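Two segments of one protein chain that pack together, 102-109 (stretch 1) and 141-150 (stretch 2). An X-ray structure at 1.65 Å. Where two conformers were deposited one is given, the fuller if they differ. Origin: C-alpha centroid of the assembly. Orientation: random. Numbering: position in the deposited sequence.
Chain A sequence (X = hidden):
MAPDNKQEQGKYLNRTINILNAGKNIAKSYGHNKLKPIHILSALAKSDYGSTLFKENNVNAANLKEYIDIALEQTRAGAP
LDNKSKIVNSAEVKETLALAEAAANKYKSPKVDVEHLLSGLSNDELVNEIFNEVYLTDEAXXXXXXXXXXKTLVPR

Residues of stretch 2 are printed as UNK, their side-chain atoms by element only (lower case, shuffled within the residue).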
# COMPACT_ATOMS: atom_id res chain seq x y z
N ALA A 102 -7.83 -11.47 2.67
CA ALA A 102 -9.26 -11.72 2.53
C ALA A 102 -9.78 -11.31 1.15
O ALA A 102 -10.65 -12.00 0.57
CB ALA A 102 -10.07 -11.02 3.65
N ALA A 103 -9.29 -10.16 0.67
CA ALA A 103 -9.72 -9.66 -0.63
C ALA A 103 -9.24 -10.57 -1.74
O ALA A 103 -9.99 -10.85 -2.68
CB ALA A 103 -9.22 -8.24 -0.88
N ALA A 104 -7.99 -11.05 -1.64
CA ALA A 104 -7.44 -11.98 -2.63
C ALA A 104 -8.26 -13.27 -2.67
O ALA A 104 -8.63 -13.74 -3.73
CB ALA A 104 -5.97 -12.27 -2.35
N ASN A 105 -8.54 -13.74 -1.49
CA ASN A 105 -9.39 -15.03 -1.52
C ASN A 105 -10.88 -14.88 -2.11
O ASN A 105 -11.49 -15.70 -2.84
CB ASN A 105 -9.47 -15.61 -0.10
CG ASN A 105 -8.15 -16.22 0.33
OD1 ASN A 105 -7.33 -16.59 -0.52
ND2 ASN A 105 -7.93 -16.33 1.65
N LYS A 106 -11.35 -13.65 -1.78
CA LYS A 106 -12.68 -13.33 -2.31
C LYS A 106 -12.70 -13.29 -3.85
O LYS A 106 -13.66 -13.75 -4.47
CB LYS A 106 -13.26 -12.02 -1.75
CG LYS A 106 -14.70 -11.89 -2.19
CD LYS A 106 -15.42 -10.59 -1.92
CE LYS A 106 -14.62 -9.37 -1.81
NZ LYS A 106 -15.67 -8.30 -1.66
N TYR A 107 -11.65 -12.72 -4.44
CA TYR A 107 -11.57 -12.61 -5.90
C TYR A 107 -10.84 -13.79 -6.53
O TYR A 107 -10.38 -13.72 -7.67
CB TYR A 107 -10.98 -11.27 -6.32
CG TYR A 107 -11.92 -10.12 -6.02
CD1 TYR A 107 -11.91 -9.47 -4.79
CD2 TYR A 107 -12.85 -9.69 -6.97
CE1 TYR A 107 -12.79 -8.42 -4.53
CE2 TYR A 107 -13.73 -8.66 -6.70
CZ TYR A 107 -13.69 -8.02 -5.49
OH TYR A 107 -14.57 -6.98 -5.26
N LYS A 108 -10.76 -14.87 -5.76
CA LYS A 108 -10.30 -16.12 -6.20
C LYS A 108 -8.85 -16.11 -6.72
O LYS A 108 -8.51 -16.88 -7.52
CB LYS A 108 -11.29 -16.74 -7.21
CG LYS A 108 -12.70 -16.81 -6.66
CD LYS A 108 -13.73 -16.85 -7.78
CE LYS A 108 -15.18 -17.18 -7.42
NZ LYS A 108 -15.91 -16.44 -6.41
N SER A 109 -8.04 -15.21 -6.18
CA SER A 109 -6.61 -15.16 -6.46
C SER A 109 -5.84 -16.02 -5.46
O SER A 109 -5.98 -15.84 -4.25
CB SER A 109 -6.12 -13.71 -6.39
OG SER A 109 -4.73 -13.66 -6.50
N UNK A 141 -12.09 1.13 -6.01
CA UNK A 141 -11.14 -0.03 -5.63
C UNK A 141 -11.68 -1.54 -6.00
O UNK A 141 -11.13 -2.45 -6.65
c UNK A 141 -10.06 1.40 -3.91
c UNK A 141 -10.80 0.09 -4.14
c UNK A 141 -9.96 -1.08 -3.69
c UNK A 141 -8.88 1.52 -4.79
N UNK A 142 -12.95 -1.63 -5.57
CA UNK A 142 -13.66 -2.86 -5.91
C UNK A 142 -13.63 -3.12 -7.40
O UNK A 142 -13.45 -4.26 -7.83
c UNK A 142 -17.30 -3.79 -2.59
c UNK A 142 -15.11 -2.76 -5.48
c UNK A 142 -16.84 -2.89 -3.73
c UNK A 142 -15.37 -3.07 -4.02
n UNK A 142 -16.58 -3.40 -1.38
N UNK A 143 -13.82 -2.06 -8.19
CA UNK A 143 -13.80 -2.20 -9.64
C UNK A 143 -12.44 -2.64 -10.15
O UNK A 143 -12.35 -3.49 -11.04
c UNK A 143 -14.28 -0.92 -10.32
N UNK A 144 -11.36 -2.05 -9.60
CA UNK A 144 -10.02 -2.51 -9.91
C UNK A 144 -9.88 -4.01 -9.62
O UNK A 144 -9.31 -4.76 -10.42
c UNK A 144 -7.64 -2.41 -9.18
c UNK A 144 -8.99 -1.74 -9.06
c UNK A 144 -8.10 0.61 -8.63
c UNK A 144 -8.95 -0.28 -9.51
N UNK A 145 -10.38 -4.42 -8.46
CA UNK A 145 -10.28 -5.82 -8.07
C UNK A 145 -11.11 -6.72 -8.97
O UNK A 145 -10.63 -7.79 -9.36
c UNK A 145 -10.73 -6.02 -6.62
c UNK A 145 -9.72 -5.60 -5.58
c UNK A 145 -10.24 -5.90 -4.18
c UNK A 145 -8.46 -6.36 -5.85
N UNK A 146 -12.31 -6.26 -9.29
CA UNK A 146 -13.22 -6.99 -10.19
C UNK A 146 -12.60 -7.12 -11.58
O UNK A 146 -12.56 -8.20 -12.17
n UNK A 146 -17.56 -6.88 -13.43
c UNK A 146 -16.94 -6.16 -11.12
c UNK A 146 -17.99 -6.80 -12.01
c UNK A 146 -15.63 -6.94 -11.16
c UNK A 146 -14.58 -6.28 -10.25
N UNK A 147 -12.00 -6.07 -12.13
CA UNK A 147 -11.35 -6.19 -13.42
C UNK A 147 -10.15 -7.09 -13.43
O UNK A 147 -9.90 -7.78 -14.38
c UNK A 147 -11.99 -3.80 -14.12
n UNK A 147 -10.65 -1.77 -14.26
c UNK A 147 -10.91 -4.83 -13.96
n UNK A 147 -12.41 -0.60 -13.46
c UNK A 147 -11.13 -0.80 -13.51
c UNK A 147 -11.50 -2.66 -15.00
n UNK A 147 -10.32 -0.05 -12.84
N UNK A 148 -9.43 -7.05 -12.40
CA UNK A 148 -8.31 -7.92 -12.32
C UNK A 148 -8.76 -9.38 -12.36
O UNK A 148 -8.19 -10.19 -13.01
c UNK A 148 -5.58 -8.38 -9.71
c UNK A 148 -7.47 -7.64 -11.08
c UNK A 148 -6.26 -8.50 -11.04
n UNK A 148 -3.23 -8.67 -10.50
c UNK A 148 -4.32 -9.18 -9.66
N UNK A 149 -9.77 -9.74 -11.61
CA UNK A 149 -10.24 -11.13 -11.64
C UNK A 149 -10.65 -11.56 -13.08
O UNK A 149 -10.32 -12.64 -13.64
c UNK A 149 -12.37 -14.78 -10.62
c UNK A 149 -14.30 -13.48 -10.93
c UNK A 149 -12.20 -12.43 -10.72
c UNK A 149 -11.63 -13.64 -10.59
c UNK A 149 -13.54 -12.35 -10.89
c UNK A 149 -11.40 -11.19 -10.65
c UNK A 149 -13.71 -14.69 -10.80
N UNK A 150 -11.36 -10.64 -13.67
CA UNK A 150 -11.97 -10.91 -14.97
C UNK A 150 -10.95 -11.10 -16.04
O UNK A 150 -11.22 -11.75 -16.99
o UNK A 150 -15.29 -8.22 -15.31
c UNK A 150 -13.08 -9.94 -15.32
c UNK A 150 -14.29 -10.18 -14.45
c UNK A 150 -15.47 -9.31 -14.75
o UNK A 150 -16.57 -9.69 -14.39

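Position 141 carries four carbons, forked at the first, with one arm two carbons long. That is the beta-branched pattern of isoleucine, and Ile-141, though buried, stays out of reach of stretch 1.

Position 142 has four carbons in a row ending in nitrogen. Its backbone O lies 3.9 Å from OH of Tyr-107, and the second carbon of its chain sits 4.2 Å from the same OH. The unbranched chain with its terminal nitrogen makes this a lysine. The approach of O of Lys-142 to that hydroxyl is no hydrogen bond; the same O already accepts from the backbone N of position 146 at 2.7 Å, one turn along the helix.

At position 143 a single carbon marks an alanine. Its CA-to-CB bond points away from stretch 1, and Ala-143 makes no contact there. Position 144 repeats the four carbons forked at the first, one arm two carbons long: another isoleucine. Ile-144 is buried, yet also beyond the reach of stretch 1.

Position 145 again has four carbons, but the fork comes at the second, and its CB lies over one face of the Tyr-107 ring, 3.8 Å from the centroid and 13° off the normal. One carbon at the end of the fork approaches CE1 of Tyr-107 at 3.6 Å and CB of Ala-103 at 4.2 Å, so one side chain meets both the ring and the small methyl one helical turn before it. The later fork makes this leucine, and the carbon in both contacts is CD1 of Leu-145.

Four carbons in a row and a terminal nitrogen return at position 146. Its backbone N is 3.8 Å from CE2 of Tyr-107, while the end of the side chain leads away from stretch 1. This is a second lysine, and NZ of Lys-146 instead forms a salt bridge within its own helix, with position 150.

Position 147 shows three carbons, a nitrogen, then a carbon bearing two more nitrogens: the guanidinium of arginine. The CA-to-CB bond of Arg-147 points away from stretch 1, and the residue touches nothing there. Position 148, with four carbons in a row ending in nitrogen, is lysine once more; the CA-to-CB bond of Lys-148 points sideways, and its NZ is hydrogen-bonded elsewhere in the structure.

Position 149 has one carbon followed by a ring of six, with no oxygen on it. One ring carbon comes within 3.2 Å of the backbone O of Tyr-107, another lies 3.7 Å from CD of Lys-108, and CB meets the edge of the Tyr-107 ring. This is phenylalanine; the two ring carbons are CD1 and CZ of Phe-149.

Position 150 ends in a carbon carrying two oxygens, the third of three carbons, hence glutamate. Glu-150 stays clear of stretch 1; in the salt bridge, NZ of Lys-146 lies 3.1 Å from OE2 of Glu-150.

The contact works without a single hydrogen bond between the stretches. Tyr-107, the first residue to leave helical geometry, lays its ring along the second helix, where positions 142, 145, 146 and 149 gather around it. Leu-145 covers one face, Phe-149 meets the edge, and Ala-103 adds a small apolar contact. The rule is spacing: contacts recur at steps of three and four, while charged ends lie at the margins.

Stretch 2, residues 141-150: IKAILKRKFE
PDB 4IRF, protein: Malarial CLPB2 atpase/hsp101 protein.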